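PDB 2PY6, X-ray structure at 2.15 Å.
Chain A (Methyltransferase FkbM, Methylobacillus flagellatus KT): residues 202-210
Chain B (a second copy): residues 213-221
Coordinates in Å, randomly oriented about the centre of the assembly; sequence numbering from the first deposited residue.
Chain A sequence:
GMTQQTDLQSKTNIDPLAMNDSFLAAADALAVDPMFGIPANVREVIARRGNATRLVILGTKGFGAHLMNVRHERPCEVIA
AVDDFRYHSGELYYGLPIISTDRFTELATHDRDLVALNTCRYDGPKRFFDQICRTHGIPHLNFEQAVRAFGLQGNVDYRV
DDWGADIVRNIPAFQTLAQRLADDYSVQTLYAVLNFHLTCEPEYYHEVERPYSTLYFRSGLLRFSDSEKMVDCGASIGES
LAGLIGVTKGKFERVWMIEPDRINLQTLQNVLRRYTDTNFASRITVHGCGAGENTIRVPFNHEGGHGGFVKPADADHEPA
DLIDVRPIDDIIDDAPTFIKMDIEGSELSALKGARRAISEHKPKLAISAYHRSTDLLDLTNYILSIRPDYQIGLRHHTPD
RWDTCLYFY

Chain A 202-210: PEYYHEVER
Chain B, residues 213-221: STLYFRSGL

The chain A stretch carries a short helix, covering roughly Glu203(A) to Val208(A), that runs on into an extended segment at Glu209(A) and Arg210(A). The chain B stretch begins with a 3-10 segment at Ser213(B) and Thr214(B) and continues as irregular loop. Tyr216(B) and Gly220(B) have positive phi, 76° and 85°. The backbones come nearest at Glu207(A) and Gly220(B), whose CA atoms lie 4.6 Å apart. Together the stretches bury 372 Å².

Arg218(B) gives the most surface to the contact. Its chi1 to chi4 are -51° (m), -168° (t), -81° (m) and -161°. The side chain starts sideways, and its end comes nearer to chain A. The guanidinium is held in place from its own chain: NE and NH2 of Arg218(B) donate to Ser213(B) O at 3.2 and 2.9 Å. NH1 of Arg218(B) faces Glu203(A) and is also hydrogen-bonded elsewhere in the structure. Arg218(B) NH1 forms a salt bridge with Glu203(A) OE2 at 2.9 Å, the carboxylate oxygen lying near the guanidinium plane. A weak hydrogen bond of 3.4 Å joins Arg218(B) NH1 to Glu203(A) OE1, whose position is less certain. The m, m rotamer of Glu203(A), with chi3 -41°, brings its carboxylate to this site.

The CA-to-CB bond of His206(A) points toward chain B (chi1 -55°, m; chi2 -40°). His206(A) CG lies over one face of the Arg218(B) guanidinium, and His206(A) CB is 3.4 Å from Arg218(B) CD. The ring is oriented by its own chain: His206(A) ND1 donates to Glu209(A) OE1 at 2.7 Å. Glu209(A) adopts p, t, with chi3 81°, so its side chain reaches back to the histidine. Glu209(A) CG also packs on Thr214(B) CG2 at 4.1 Å. The same methyl, Thr214(B) CG2, is 3.5 Å from His206(A) O.

Glu207(A) is m, m with chi3 near 0°. Its carboxylate meets the chain B backbone: Glu207(A) OE1 accepts from Gly220(B) N at 3.0 Å. The phi/psi of Gly220(B), 85/7, would jam a CB against the preceding carbonyl. An ideal CB on Gly220(B) would also clash with Glu207(A) O, at 3.0 Å. Glycine therefore allows the close approach.

Waters complete the contact. Water 1 donates to Ser219(B) O at 2.9 Å and weakly to Glu207(A) O at 3.4 Å. Waters 2 and 3 donate to Glu209(A) OE1 and OE2, both at 3.0 Å, and hydrogen-bond to Ser213(B) OG at 2.6 and 2.7 Å. They bridge Glu209(A) to Ser213(B), whose chi1 is 68° (p).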

# COMPACT_ATOMS: atom_id res chain seq x y z
N PRO A 202 27.35 14.01 3.04
CA PRO A 202 26.72 13.45 1.84
C PRO A 202 26.33 14.41 0.73
O PRO A 202 26.19 13.97 -0.41
CB PRO A 202 25.48 12.76 2.39
CG PRO A 202 25.20 13.38 3.65
CD PRO A 202 26.55 13.71 4.24
N GLU A 203 26.13 15.69 1.04
CA GLU A 203 25.82 16.67 0.00
C GLU A 203 26.86 16.66 -1.13
O GLU A 203 26.55 17.09 -2.24
CB GLU A 203 25.65 18.09 0.58
CG GLU A 203 24.38 18.31 1.41
CD GLU A 203 23.07 18.11 0.61
OE1 GLU A 203 22.97 18.53 -0.56
OE2 GLU A 203 22.14 17.53 1.18
N TYR A 204 28.09 16.20 -0.85
CA TYR A 204 29.09 16.06 -1.92
C TYR A 204 28.63 15.13 -3.05
O TYR A 204 28.77 15.49 -4.21
CB TYR A 204 30.47 15.67 -1.39
CG TYR A 204 31.20 16.83 -0.84
CD1 TYR A 204 31.77 17.76 -1.70
CD2 TYR A 204 31.34 17.02 0.54
CE1 TYR A 204 32.40 18.88 -1.19
CE2 TYR A 204 31.99 18.13 1.06
CZ TYR A 204 32.53 19.04 0.19
OH TYR A 204 33.19 20.15 0.69
N TYR A 205 28.07 13.96 -2.72
CA TYR A 205 27.47 13.05 -3.71
C TYR A 205 26.33 13.72 -4.44
O TYR A 205 26.19 13.56 -5.64
CB TYR A 205 26.79 11.80 -3.08
CG TYR A 205 27.75 10.77 -2.60
CD1 TYR A 205 28.63 10.17 -3.50
CD2 TYR A 205 27.77 10.34 -1.28
CE1 TYR A 205 29.53 9.19 -3.11
CE2 TYR A 205 28.66 9.34 -0.87
CZ TYR A 205 29.56 8.77 -1.81
OH TYR A 205 30.49 7.79 -1.46
N HIS A 206 25.49 14.43 -3.69
CA HIS A 206 24.31 15.04 -4.26
C HIS A 206 24.59 16.04 -5.37
O HIS A 206 23.79 16.14 -6.28
CB HIS A 206 23.39 15.63 -3.19
CG HIS A 206 22.99 14.66 -2.13
ND1 HIS A 206 22.68 13.35 -2.40
CD2 HIS A 206 22.77 14.83 -0.80
CE1 HIS A 206 22.32 12.74 -1.28
NE2 HIS A 206 22.37 13.62 -0.30
N GLU A 207 25.74 16.72 -5.33
CA GLU A 207 26.10 17.70 -6.34
C GLU A 207 26.38 17.07 -7.69
O GLU A 207 26.25 17.72 -8.71
CB GLU A 207 27.37 18.49 -5.92
CG GLU A 207 27.23 19.43 -4.77
CD GLU A 207 26.42 20.70 -5.02
OE1 GLU A 207 25.87 20.97 -6.11
OE2 GLU A 207 26.32 21.45 -4.05
N VAL A 208 26.80 15.82 -7.69
CA VAL A 208 27.20 15.14 -8.92
C VAL A 208 26.37 13.90 -9.33
O VAL A 208 26.46 13.45 -10.46
CB VAL A 208 28.69 14.70 -8.84
CG1 VAL A 208 29.60 15.91 -8.64
CG2 VAL A 208 28.93 13.64 -7.71
N GLU A 209 25.61 13.34 -8.40
CA GLU A 209 24.89 12.10 -8.63
C GLU A 209 23.95 12.11 -9.85
O GLU A 209 23.36 13.11 -10.21
CB GLU A 209 24.07 11.72 -7.40
CG GLU A 209 22.73 12.44 -7.28
CD GLU A 209 21.92 12.07 -6.04
OE1 GLU A 209 22.21 12.61 -5.00
OE2 GLU A 209 20.97 11.27 -6.13
N ARG A 210 23.82 10.93 -10.44
CA ARG A 210 22.91 10.67 -11.54
C ARG A 210 21.97 9.61 -11.03
O ARG A 210 22.25 8.99 -9.99
CB ARG A 210 23.71 10.27 -12.77
CG ARG A 210 24.71 11.39 -13.14
CD ARG A 210 24.91 11.68 -14.59
NE ARG A 210 23.65 11.54 -15.32
CZ ARG A 210 23.42 10.67 -16.28
NH1 ARG A 210 24.41 9.94 -16.82
NH2 ARG A 210 22.21 10.58 -16.79
N SER B 213 15.48 15.42 -7.11
CA SER B 213 16.00 15.89 -5.79
C SER B 213 17.17 16.87 -5.82
O SER B 213 17.50 17.50 -4.82
CB SER B 213 16.43 14.70 -4.93
OG SER B 213 17.57 14.03 -5.47
N THR B 214 17.83 17.00 -6.97
CA THR B 214 18.96 17.89 -7.11
C THR B 214 18.60 19.20 -7.82
O THR B 214 19.47 20.04 -8.02
CB THR B 214 20.10 17.15 -7.89
OG1 THR B 214 19.71 16.89 -9.24
CG2 THR B 214 20.42 15.87 -7.21
N LEU B 215 17.33 19.37 -8.19
CA LEU B 215 16.90 20.57 -8.88
C LEU B 215 17.16 21.79 -8.00
O LEU B 215 16.81 21.77 -6.85
CB LEU B 215 15.40 20.46 -9.21
CG LEU B 215 14.66 21.54 -10.01
CD1 LEU B 215 15.17 21.74 -11.43
CD2 LEU B 215 13.22 21.11 -10.04
N TYR B 216 17.80 22.81 -8.58
CA TYR B 216 18.11 24.14 -8.02
C TYR B 216 19.24 24.21 -7.03
O TYR B 216 20.06 25.10 -7.12
CB TYR B 216 16.89 24.83 -7.36
CG TYR B 216 15.61 24.80 -8.15
CD1 TYR B 216 15.56 25.27 -9.46
CD2 TYR B 216 14.44 24.36 -7.57
CE1 TYR B 216 14.36 25.26 -10.18
CE2 TYR B 216 13.24 24.32 -8.29
CZ TYR B 216 13.20 24.77 -9.58
OH TYR B 216 12.00 24.71 -10.28
N PHE B 217 19.24 23.28 -6.05
CA PHE B 217 20.12 23.32 -4.90
C PHE B 217 21.34 22.42 -4.96
O PHE B 217 22.31 22.68 -4.26
CB PHE B 217 19.30 23.04 -3.64
CG PHE B 217 18.19 24.05 -3.42
CD1 PHE B 217 18.48 25.36 -3.03
CD2 PHE B 217 16.87 23.71 -3.67
CE1 PHE B 217 17.47 26.32 -2.88
CE2 PHE B 217 15.85 24.65 -3.52
CZ PHE B 217 16.16 25.96 -3.12
N ARG B 218 21.27 21.37 -5.81
CA ARG B 218 22.35 20.39 -5.99
C ARG B 218 22.74 20.23 -7.42
O ARG B 218 23.10 19.13 -7.80
CB ARG B 218 21.98 19.03 -5.31
CG ARG B 218 21.56 19.36 -3.91
CD ARG B 218 21.36 18.37 -2.84
NE ARG B 218 20.10 17.74 -2.92
CZ ARG B 218 19.49 17.08 -1.93
NH1 ARG B 218 19.99 16.94 -0.71
NH2 ARG B 218 18.32 16.57 -2.20
N SER B 219 22.78 21.33 -8.20
CA SER B 219 23.08 21.27 -9.64
C SER B 219 24.53 20.99 -10.03
O SER B 219 24.81 20.67 -11.19
CB SER B 219 22.69 22.58 -10.33
OG SER B 219 23.56 23.65 -10.00
N GLY B 220 25.45 21.15 -9.08
CA GLY B 220 26.86 21.07 -9.36
C GLY B 220 27.44 22.41 -9.84
O GLY B 220 28.59 22.48 -10.22
N LEU B 221 26.65 23.48 -9.81
CA LEU B 221 27.09 24.77 -10.36
C LEU B 221 27.05 25.96 -9.43
O LEU B 221 27.84 26.90 -9.63
CB LEU B 221 26.24 25.11 -11.63
CG LEU B 221 26.41 24.21 -12.84
CD1 LEU B 221 25.31 24.47 -13.87
CD2 LEU B 221 27.78 24.32 -13.43
O HOH W 1 25.89 18.13 -12.08
O HOH W 2 19.84 14.25 -4.13
O HOH W 3 18.04 11.38 -5.62